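Local coordinates for protein Aln2 (Streptomyces sp. CM020, PDB 6P7L) that probably takes part in the biosynthesis of the polyketide antibiotic alnumycin, as a noncanonical SnoaL-like member of the NTF2-like superfamily, at residues R50-D55 against A97-W102; A61-G66 against L152-R157; R70-T75 against I159-L164; F103-V108 against S119-V124. All blocks are in the same frame, centred on the assembly; numbering follows the deposited sequence.

Interaction 1 (R50-D55 against A97-W102); sequences RMDGDD and AQPRHW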
# COMPACT_ATOMS: atom_id res chain seq x y z
N ARG A 50 0.82 15.51 6.00
CA ARG A 50 0.72 16.62 6.94
C ARG A 50 0.69 16.10 8.37
O ARG A 50 1.40 16.61 9.24
CB ARG A 50 -0.53 17.46 6.66
CG ARG A 50 -0.56 18.17 5.31
CD ARG A 50 -1.81 19.00 5.17
NE ARG A 50 -1.96 19.59 3.84
CZ ARG A 50 -2.91 20.46 3.50
NH1 ARG A 50 -3.79 20.88 4.40
NH2 ARG A 50 -2.98 20.92 2.26
N MET A 51 -0.12 15.08 8.62
CA MET A 51 -0.23 14.59 9.99
C MET A 51 1.09 14.01 10.46
O MET A 51 1.56 14.32 11.57
CB MET A 51 -1.30 13.55 10.13
CG MET A 51 -1.59 13.44 11.63
SD MET A 51 -3.13 12.69 11.99
CE MET A 51 -2.84 11.13 11.21
N ASP A 52 1.70 13.15 9.64
CA ASP A 52 2.96 12.52 10.04
C ASP A 52 4.10 13.52 10.13
O ASP A 52 5.10 13.26 10.82
CB ASP A 52 3.33 11.41 9.06
CG ASP A 52 2.37 10.22 9.11
OD1 ASP A 52 1.83 9.94 10.20
OD2 ASP A 52 2.17 9.56 8.08
N GLY A 53 4.00 14.64 9.42
CA GLY A 53 5.00 15.67 9.46
C GLY A 53 4.78 16.72 10.52
O GLY A 53 5.49 17.74 10.54
N ASP A 54 3.87 16.46 11.45
CA ASP A 54 3.55 17.35 12.56
C ASP A 54 2.88 18.65 12.11
O ASP A 54 2.87 19.64 12.85
CB ASP A 54 4.80 17.67 13.38
CG ASP A 54 5.29 16.47 14.17
OD1 ASP A 54 4.48 15.55 14.41
OD2 ASP A 54 6.47 16.44 14.55
N ASP A 55 2.32 18.67 10.91
CA ASP A 55 1.50 19.80 10.47
C ASP A 55 0.05 19.53 10.87
O ASP A 55 -0.84 19.22 10.06
CB ASP A 55 1.67 20.02 8.98
CG ASP A 55 0.85 21.19 8.44
OD1 ASP A 55 0.27 21.97 9.23
OD2 ASP A 55 0.76 21.31 7.20
N ALA A 97 9.92 10.00 17.98
CA ALA A 97 10.15 9.11 16.86
C ALA A 97 9.21 9.50 15.72
O ALA A 97 8.33 10.37 15.87
CB ALA A 97 9.93 7.67 17.29
N GLN A 98 9.42 8.89 14.56
CA GLN A 98 8.75 9.32 13.33
C GLN A 98 7.65 8.36 12.94
O GLN A 98 7.95 7.23 12.51
CB GLN A 98 9.77 9.42 12.19
CG GLN A 98 9.12 9.84 10.83
CD GLN A 98 8.47 11.22 10.88
OE1 GLN A 98 9.13 12.24 11.11
NE2 GLN A 98 7.16 11.26 10.65
N PRO A 99 6.39 8.76 13.01
CA PRO A 99 5.31 7.90 12.54
C PRO A 99 5.17 7.96 11.03
O PRO A 99 5.39 9.00 10.42
CB PRO A 99 4.07 8.49 13.20
CG PRO A 99 4.41 9.97 13.25
CD PRO A 99 5.88 10.03 13.56
N ARG A 100 4.69 6.86 10.46
CA ARG A 100 4.23 6.86 9.08
C ARG A 100 2.94 6.05 9.03
O ARG A 100 2.89 4.92 9.52
CB ARG A 100 5.27 6.28 8.09
CG ARG A 100 6.56 7.07 8.03
CD ARG A 100 6.38 8.38 7.29
NE ARG A 100 7.61 9.19 7.32
CZ ARG A 100 7.62 10.51 7.15
NH1 ARG A 100 6.48 11.14 6.96
NH2 ARG A 100 8.77 11.19 7.17
N HIS A 101 1.89 6.66 8.47
CA HIS A 101 0.59 6.00 8.30
C HIS A 101 0.62 5.29 6.96
O HIS A 101 1.07 5.86 5.96
CB HIS A 101 -0.57 7.00 8.34
CG HIS A 101 -0.98 7.39 9.73
ND1 HIS A 101 -0.20 8.19 10.53
CD2 HIS A 101 -2.06 7.05 10.47
CE1 HIS A 101 -0.80 8.36 11.70
NE2 HIS A 101 -1.92 7.67 11.69
N TRP A 102 0.14 4.04 6.96
CA TRP A 102 0.05 3.19 5.78
C TRP A 102 -1.42 2.79 5.61
O TRP A 102 -2.00 2.20 6.53
CB TRP A 102 0.92 1.94 5.96
CG TRP A 102 2.34 2.23 6.18
CD1 TRP A 102 2.92 2.59 7.37
CD2 TRP A 102 3.38 2.21 5.21
NE1 TRP A 102 4.27 2.78 7.20
CE2 TRP A 102 4.57 2.57 5.88
CE3 TRP A 102 3.43 1.94 3.84
CZ2 TRP A 102 5.80 2.65 5.22
CZ3 TRP A 102 4.64 2.04 3.20
CH2 TRP A 102 5.80 2.39 3.89

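Interaction 2 (A61-G66 against L152-R157); sequences ATFVAG and LRSRSR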
# COMPACT_ATOMS: atom_id res chain seq x y z
N ALA A 61 -7.21 21.12 8.86
CA ALA A 61 -7.85 21.98 7.86
C ALA A 61 -8.45 21.19 6.72
O ALA A 61 -9.26 21.74 5.94
CB ALA A 61 -6.83 23.00 7.33
N THR A 62 -8.07 19.92 6.58
CA THR A 62 -8.69 19.10 5.56
C THR A 62 -10.09 18.65 5.96
O THR A 62 -10.82 18.11 5.10
CB THR A 62 -7.86 17.85 5.22
OG1 THR A 62 -7.86 16.92 6.32
CG2 THR A 62 -6.44 18.19 4.78
N PHE A 63 -10.48 18.88 7.22
CA PHE A 63 -11.81 18.51 7.70
C PHE A 63 -12.77 19.69 7.58
O PHE A 63 -12.38 20.85 7.71
CB PHE A 63 -11.76 18.03 9.17
CG PHE A 63 -11.16 16.68 9.34
CD1 PHE A 63 -9.79 16.50 9.30
CD2 PHE A 63 -11.96 15.57 9.55
CE1 PHE A 63 -9.24 15.25 9.42
CE2 PHE A 63 -11.40 14.31 9.68
CZ PHE A 63 -10.04 14.17 9.59
N VAL A 64 -14.04 19.39 7.29
CA VAL A 64 -15.06 20.44 7.22
C VAL A 64 -15.56 20.82 8.61
O VAL A 64 -15.38 20.11 9.59
CB VAL A 64 -16.23 20.02 6.31
CG1 VAL A 64 -15.72 19.70 4.93
CG2 VAL A 64 -17.02 18.88 6.93
N ALA A 65 -16.22 21.97 8.67
CA ALA A 65 -16.87 22.38 9.91
C ALA A 65 -17.84 21.29 10.37
O ALA A 65 -18.55 20.69 9.56
CB ALA A 65 -17.62 23.69 9.73
N GLY A 66 -17.85 21.02 11.67
CA GLY A 66 -18.72 19.97 12.19
C GLY A 66 -18.34 18.55 11.83
O GLY A 66 -19.11 17.64 12.14
N LEU A 152 -11.82 17.86 -2.37
CA LEU A 152 -12.28 16.94 -1.34
C LEU A 152 -11.85 17.39 0.05
O LEU A 152 -10.76 17.94 0.25
CB LEU A 152 -11.74 15.54 -1.62
CG LEU A 152 -12.42 14.78 -2.75
CD1 LEU A 152 -11.74 13.38 -2.81
CD2 LEU A 152 -13.91 14.64 -2.59
N ARG A 153 -12.73 17.12 1.02
CA ARG A 153 -12.52 17.36 2.44
C ARG A 153 -13.08 16.18 3.22
O ARG A 153 -14.04 15.53 2.78
CB ARG A 153 -13.22 18.65 2.89
CG ARG A 153 -12.85 19.88 2.07
CD ARG A 153 -11.55 20.53 2.56
NE ARG A 153 -11.73 21.12 3.88
CZ ARG A 153 -12.34 22.27 4.13
NH1 ARG A 153 -12.82 23.00 3.14
NH2 ARG A 153 -12.48 22.69 5.39
N SER A 154 -12.52 15.93 4.39
CA SER A 154 -13.03 14.89 5.28
C SER A 154 -14.25 15.39 6.04
O SER A 154 -14.23 16.49 6.61
CB SER A 154 -11.94 14.46 6.25
OG SER A 154 -11.09 13.45 5.72
N ARG A 155 -15.33 14.60 6.01
CA ARG A 155 -16.54 14.88 6.79
C ARG A 155 -16.70 13.99 8.01
O ARG A 155 -17.14 14.46 9.07
CB ARG A 155 -17.78 14.75 5.91
CG ARG A 155 -19.09 15.00 6.67
CD ARG A 155 -20.29 15.08 5.71
NE ARG A 155 -20.98 13.79 5.58
CZ ARG A 155 -21.98 13.56 4.74
NH1 ARG A 155 -22.42 14.52 3.95
NH2 ARG A 155 -22.54 12.36 4.70
N SER A 156 -16.32 12.72 7.90
CA SER A 156 -16.49 11.73 8.94
C SER A 156 -15.29 10.81 8.87
O SER A 156 -14.81 10.51 7.78
CB SER A 156 -17.81 10.89 8.70
OG SER A 156 -17.84 9.70 9.47
N ARG A 157 -14.77 10.39 10.02
CA ARG A 157 -13.76 9.34 10.07
C ARG A 157 -14.12 8.46 11.27
O ARG A 157 -14.31 8.98 12.38
CB ARG A 157 -12.35 9.91 10.22
CG ARG A 157 -11.29 8.85 10.43
CD ARG A 157 -9.89 9.27 10.04
NE ARG A 157 -9.85 9.50 8.62
CZ ARG A 157 -8.96 10.27 7.97
NH1 ARG A 157 -7.96 10.86 8.62
NH2 ARG A 157 -9.10 10.43 6.65

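Interaction 3 (R70-T75 against I159-L164); sequences RLAGGT and IERDDL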
# COMPACT_ATOMS: atom_id res chain seq x y z
N ARG A 70 -14.37 9.77 15.04
CA ARG A 70 -14.70 8.78 16.06
C ARG A 70 -13.49 7.88 16.27
O ARG A 70 -13.15 7.05 15.42
CB ARG A 70 -15.94 7.97 15.67
CG ARG A 70 -16.50 7.20 16.83
CD ARG A 70 -17.76 6.75 16.46
NE ARG A 70 -18.77 7.80 16.19
CZ ARG A 70 -19.70 8.22 17.06
NH1 ARG A 70 -19.78 7.70 18.28
NH2 ARG A 70 -20.56 9.16 16.69
N LEU A 71 -12.95 7.98 17.48
CA LEU A 71 -11.75 7.32 17.93
C LEU A 71 -12.06 5.86 18.21
O LEU A 71 -13.22 5.47 18.47
CB LEU A 71 -11.22 8.01 19.20
CG LEU A 71 -10.68 9.44 19.10
CD1 LEU A 71 -10.42 10.04 20.49
CD2 LEU A 71 -9.41 9.47 18.29
N ALA A 72 -10.99 5.07 18.26
CA ALA A 72 -11.16 3.64 18.47
C ALA A 72 -11.96 3.34 19.73
O ALA A 72 -12.78 2.41 19.77
CB ALA A 72 -9.79 2.97 18.52
N GLY A 73 -11.77 4.12 20.78
CA GLY A 73 -12.40 3.85 22.05
C GLY A 73 -13.81 4.35 22.23
O GLY A 73 -14.44 4.07 23.25
N GLY A 74 -14.33 5.09 21.26
CA GLY A 74 -15.67 5.62 21.33
C GLY A 74 -15.74 7.12 21.53
O GLY A 74 -16.81 7.70 21.35
N THR A 75 -14.65 7.76 21.92
CA THR A 75 -14.66 9.22 22.01
C THR A 75 -14.80 9.83 20.62
O THR A 75 -14.22 9.35 19.64
CB THR A 75 -13.38 9.72 22.68
OG1 THR A 75 -13.35 9.28 24.05
CG2 THR A 75 -13.31 11.24 22.64
N ILE A 159 -12.69 4.98 13.22
CA ILE A 159 -11.57 4.05 13.33
C ILE A 159 -11.98 2.89 14.23
O ILE A 159 -12.41 3.11 15.37
CB ILE A 159 -10.32 4.75 13.89
CG1 ILE A 159 -9.86 5.83 12.91
CG2 ILE A 159 -9.22 3.75 14.17
CD1 ILE A 159 -8.90 6.81 13.51
N GLU A 160 -11.88 1.66 13.73
CA GLU A 160 -12.09 0.46 14.54
C GLU A 160 -10.72 -0.20 14.70
O GLU A 160 -10.10 -0.58 13.69
CB GLU A 160 -13.09 -0.50 13.89
CG GLU A 160 -14.52 0.05 13.91
CD GLU A 160 -15.54 -0.93 13.36
OE1 GLU A 160 -15.22 -2.13 13.25
OE2 GLU A 160 -16.67 -0.49 13.06
N ARG A 161 -10.23 -0.28 15.93
CA ARG A 161 -8.90 -0.84 16.15
C ARG A 161 -8.98 -2.35 16.34
O ARG A 161 -9.80 -2.84 17.13
CB ARG A 161 -8.22 -0.19 17.36
CG ARG A 161 -6.76 0.10 17.02
CD ARG A 161 -6.13 1.01 18.01
NE ARG A 161 -5.77 0.26 19.20
CZ ARG A 161 -5.47 0.81 20.36
NH1 ARG A 161 -5.50 2.12 20.50
NH2 ARG A 161 -5.15 0.03 21.38
N ASP A 162 -8.16 -3.08 15.58
CA ASP A 162 -8.34 -4.52 15.51
C ASP A 162 -8.05 -5.18 16.85
O ASP A 162 -8.66 -6.21 17.15
CB ASP A 162 -7.44 -5.11 14.42
CG ASP A 162 -8.01 -4.89 13.01
OD1 ASP A 162 -9.25 -4.92 12.87
OD2 ASP A 162 -7.19 -4.74 12.04
N ASP A 163 -7.12 -4.64 17.66
CA ASP A 163 -6.89 -5.27 18.95
C ASP A 163 -8.13 -5.16 19.84
O ASP A 163 -8.48 -6.10 20.56
CB ASP A 163 -5.67 -4.68 19.65
CG ASP A 163 -5.77 -3.20 19.88
OD1 ASP A 163 -6.24 -2.47 18.99
OD2 ASP A 163 -5.36 -2.80 20.99
N LEU A 164 -8.82 -4.02 19.78
CA LEU A 164 -10.04 -3.83 20.56
C LEU A 164 -11.15 -4.74 20.08
O LEU A 164 -11.91 -5.29 20.89
CB LEU A 164 -10.46 -2.36 20.50
CG LEU A 164 -9.52 -1.38 21.21
CD1 LEU A 164 -10.06 0.07 21.12
CD2 LEU A 164 -9.29 -1.77 22.66
O HOH W 1 -12.11 0.22 18.06

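Interaction 4 (F103-V108 against S119-V124); sequences FDMMTV and SYYATV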
# COMPACT_ATOMS: atom_id res chain seq x y z
N PHE A 103 -1.99 3.09 4.45
CA PHE A 103 -3.36 2.69 4.12
C PHE A 103 -3.28 1.67 3.00
O PHE A 103 -2.38 1.75 2.14
CB PHE A 103 -4.20 3.85 3.60
CG PHE A 103 -4.45 4.95 4.56
CD1 PHE A 103 -4.05 4.90 5.89
CD2 PHE A 103 -5.15 6.07 4.13
CE1 PHE A 103 -4.30 5.95 6.73
CE2 PHE A 103 -5.41 7.11 4.96
CZ PHE A 103 -4.98 7.06 6.26
N ASP A 104 -4.24 0.75 2.97
CA ASP A 104 -4.31 -0.22 1.88
C ASP A 104 -5.71 -0.82 1.85
O ASP A 104 -6.53 -0.61 2.76
CB ASP A 104 -3.24 -1.29 2.07
CG ASP A 104 -2.79 -1.95 0.78
OD1 ASP A 104 -3.16 -1.49 -0.33
OD2 ASP A 104 -2.05 -2.94 0.92
N MET A 105 -5.97 -1.56 0.76
CA MET A 105 -7.23 -2.28 0.54
C MET A 105 -8.43 -1.34 0.64
O MET A 105 -9.39 -1.59 1.39
CB MET A 105 -7.42 -3.44 1.54
CG MET A 105 -6.60 -4.71 1.44
SD MET A 105 -6.36 -5.45 -0.19
CE MET A 105 -4.86 -4.45 -0.30
N MET A 106 -8.37 -0.24 -0.12
CA MET A 106 -9.34 0.84 0.01
C MET A 106 -10.47 0.71 -1.01
O MET A 106 -10.21 0.72 -2.22
CB MET A 106 -8.66 2.19 -0.16
CG MET A 106 -9.60 3.33 0.03
SD MET A 106 -8.75 4.90 -0.28
CE MET A 106 -7.55 4.88 1.07
N THR A 107 -11.71 0.61 -0.51
CA THR A 107 -12.91 0.72 -1.33
C THR A 107 -13.30 2.19 -1.42
O THR A 107 -13.11 2.98 -0.47
CB THR A 107 -14.10 -0.09 -0.78
OG1 THR A 107 -14.44 0.38 0.52
CG2 THR A 107 -13.78 -1.60 -0.75
N VAL A 108 -13.86 2.56 -2.56
CA VAL A 108 -14.29 3.94 -2.82
C VAL A 108 -15.65 3.89 -3.50
O VAL A 108 -15.80 3.24 -4.54
CB VAL A 108 -13.27 4.70 -3.71
CG1 VAL A 108 -13.83 6.10 -4.00
CG2 VAL A 108 -11.92 4.76 -3.07
N SER A 119 -13.51 2.78 2.73
CA SER A 119 -13.16 1.86 3.82
C SER A 119 -11.79 1.33 3.47
O SER A 119 -11.48 1.08 2.29
CB SER A 119 -14.18 0.72 3.99
OG SER A 119 -14.00 -0.31 3.01
N TYR A 120 -10.95 1.20 4.48
CA TYR A 120 -9.59 0.76 4.21
C TYR A 120 -8.93 0.23 5.47
O TYR A 120 -9.42 0.43 6.59
CB TYR A 120 -8.75 1.89 3.64
CG TYR A 120 -8.77 3.19 4.39
CD1 TYR A 120 -9.79 4.11 4.19
CD2 TYR A 120 -7.74 3.52 5.28
CE1 TYR A 120 -9.78 5.34 4.84
CE2 TYR A 120 -7.71 4.74 5.93
CZ TYR A 120 -8.75 5.65 5.71
OH TYR A 120 -8.74 6.87 6.36
N TYR A 121 -7.82 -0.46 5.26
CA TYR A 121 -6.94 -0.88 6.33
C TYR A 121 -5.92 0.23 6.60
O TYR A 121 -5.43 0.86 5.67
CB TYR A 121 -6.17 -2.13 5.95
CG TYR A 121 -7.01 -3.37 5.63
CD1 TYR A 121 -8.36 -3.43 5.89
CD2 TYR A 121 -6.41 -4.50 5.07
CE1 TYR A 121 -9.10 -4.58 5.63
CE2 TYR A 121 -7.13 -5.63 4.79
CZ TYR A 121 -8.48 -5.67 5.10
OH TYR A 121 -9.20 -6.82 4.87
N ALA A 122 -5.54 0.39 7.86
CA ALA A 122 -4.49 1.33 8.23
C ALA A 122 -3.64 0.79 9.36
O ALA A 122 -4.11 0.07 10.24
CB ALA A 122 -5.05 2.71 8.63
N THR A 123 -2.36 1.17 9.31
CA THR A 123 -1.47 0.97 10.44
C THR A 123 -0.49 2.13 10.47
O THR A 123 -0.45 2.97 9.56
CB THR A 123 -0.76 -0.37 10.39
OG1 THR A 123 -0.01 -0.55 11.60
CG2 THR A 123 0.14 -0.45 9.21
N VAL A 124 0.25 2.20 11.56
CA VAL A 124 1.28 3.21 11.76
C VAL A 124 2.56 2.49 12.12
O VAL A 124 2.58 1.65 13.04
CB VAL A 124 0.89 4.22 12.85
CG1 VAL A 124 2.00 5.21 13.07
CG2 VAL A 124 -0.38 4.93 12.43

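Interaction 1 (R50-D55 against A97-W102)
Asp52, at the C-terminal end of helix 34-52, meets His101 of strand 98-110 in a buried, polar contact between helix and sheet. The carboxylate is held through both oxygens: OD1 offers its syn lone pair to His101 ND1 at 2.7 Å, while OD2 accepts the backbone N of His101 at 2.9 Å from a donor 33° out of the carboxylate plane. Carboxylate and imidazole lie nearly coplanar, 21° apart; this His-carboxylate bond fixes the rotation of the ring, whose NE2 is hydrogen-bonded to a bound glycerol, probably from the crystallisation liquor. Over one face of the imidazole sits Met51 CE, 3.8 Å from the ring centroid, a CH-pi contact toward the rim at CE1 and NE2. Such a helix lying across a curved sheet is the core of the NTF2-like cone, and here a Schellman motif with Asp54 as C-prime residue ends the helix. The Gln98 chain bends at chi2 (62°), which sets CD, and NE2 donates to Asp52 O at 2.9 Å from above the carbonyl plane; the same nitrogen also bonds Pro99 O. Arg100 NH1 packs on Asp52 CB at 3.8 Å, while its NE forms a salt bridge to Asp162 of the second subunit; Tyr121 of that subunit hydrogen-bonds Asp52 OD2.

Interaction 2 (A61-G66 against L152-R157)
Phe63 pairs with Ser154 in a single parallel beta bridge, which ties the short strand 63-64 to strand 151-161 of the curved NTF2-like sheet. Ser154 N donates to Thr62 O at 2.9 Å, and Ser154 O accepts Val64 N at 3.0 Å. The tight part lies on the helix side of this bridge. There Ser154 CB sits over one face of the Phe63 ring, 3.6 Å from its centroid in a CH-pi contact, and Phe59 meets the same ring edge-to-face. Phe63 CZ in turn stands over a face of the Arg157 guanidinium, toward its rim, with the two planes 77° apart. Arg157 is held by a salt bridge to Asp143 and a hydrogen bond to Gln47, a residue of helix 34-52 that also binds Ser154 OG.

Looser and more exposed is the side of Arg155, which touches Val64 CG2 only through its CA and CB while its side chain runs off toward solvent. Arg153, though partly exposed, forms a second close-packed part. Bent at chi2 (-84°) and chi3 (-68°), it folds back along the loop: Val64 CG1 lies 3.4 Å from Arg153 CB, a weak bond links its NE to Thr62 O, and Arg153 NH2 reaches Phe63 O at 3.0 Å from above the carbonyl plane.

Interaction 3 (R70-T75 against I159-L164)
The backbones meet through one nearly straight hydrogen bond, Ile159 N to Arg70 O at 3.1 Å (166° at the hydrogen), where strand 67-70 runs out beside strand 151-161. Beyond it the chain reverses in a type I beta turn from Leu71 to Gly74, the tight connection to strand 76-78 at one margin of the NTF2-like sheet. Leu71 N bonds Thr75 O across the base of this hairpin, and Gly74 N closes the turn on Leu71 O.

Ala72 carries most of the side-chain contact. Its CA points a hydrogen at Ile159 O, and Ala72 CB packs at 3.7 Å on Arg161 CB. Ala72 CB also lies 3.9 Å from Leu164 CD1, so that this methyl touches both the last strand residue and the first turn of helix 162-168. Leu164 reaches over from the helix, its CD1 also lying near Ala72 O. Arg161, the N-cap residue, bends at chi3 (79°) and holds Asp163 in a side-on salt bridge: NE and NH2 each take a syn lone pair of a different carboxylate oxygen, both nearly in the guanidinium plane. The neighbouring Asp162 turns to other partners, its OD2 being hydrogen-bonded to Thr138 OG1 of strand 133-148. At this surface contact a water completes the link, donating to Ala72 O and accepting from Arg161 N, each at 2.9 Å.

Interaction 4 (F103-V108 against S119-V124)
Phe103 and Tyr120 bring their rings together where strands 98-110 and 116-127 run antiparallel. Among the aromatic contacts, Tyr120 CE2 sits over the centre of the Phe103 ring at 3.4 Å from Phe103 CD2, yet the planes are 36° apart, an oblique pair. Tyr120 reaches it with CG between its backbone N and carbonyl carbon (chi1 50°), and its OH goes on to Asp143. Ala122 CB touches Phe103 CD1 at 3.6 Å.

The methionines supply CH-pi contacts. Met106 lies alongside Tyr120, pointing the same way, and bends at chi3 (-65°) to set CE over the ring, 4.2 Å from its centroid, a CH-pi contact, with SD placed obliquely to the ring in a Met-aromatic contact. Met105 CB covers a face of the Tyr121 ring toward its rim, with Met105 CG 3.5 Å from Tyr121 CE2.

Backbone bonds pair Asp104 with Tyr121 in both directions, then Thr107 with Ser119. Between these pairs the register slips by one residue: this beta bulge, with Met105 at positive phi, turns a corner in the hairpin and probably helps the NTF2-like sheet to curve around helix 34-52, whose Tyr44 and Val40 meet Met106. At the bulge, Met106 CA lies 3.1 Å from Ser119 O in a CA-H...O contact.

Polar groups gather on the face of Asp104 and Tyr121, where the third subunit packs. Thr107 OG1 and Ser119 OG share a hydrogen bond of 2.6 Å. Tyr121 OH bonds Asp52 of that subunit, and the backbone O of Met105 accepts from its His49.

In the fold
All four contacts involve the one mixed sheet and its flanking elements, their centres 15 to 19 Å apart. Interactions 1 and 4 follow each other along strand 98-110, interaction 1 closing before interaction 4 opens, and touch where Trp102 N meets Thr123 O; interactions 2 and 3 share strand 151-161 and are joined by Arg157 O and Arg70 N. Along the chain interaction 4 is nested inside the loops closed by interactions 2 and 3, whereas interactions 1, 2 and 3 cross one another. Interaction 2 leaves the other subunits untouched, but Asp52 with Tyr121 and Arg100 with Asp162 pair between chains, so interactions 1, 3 and 4 also lie at the interfaces of the three-chain assembly.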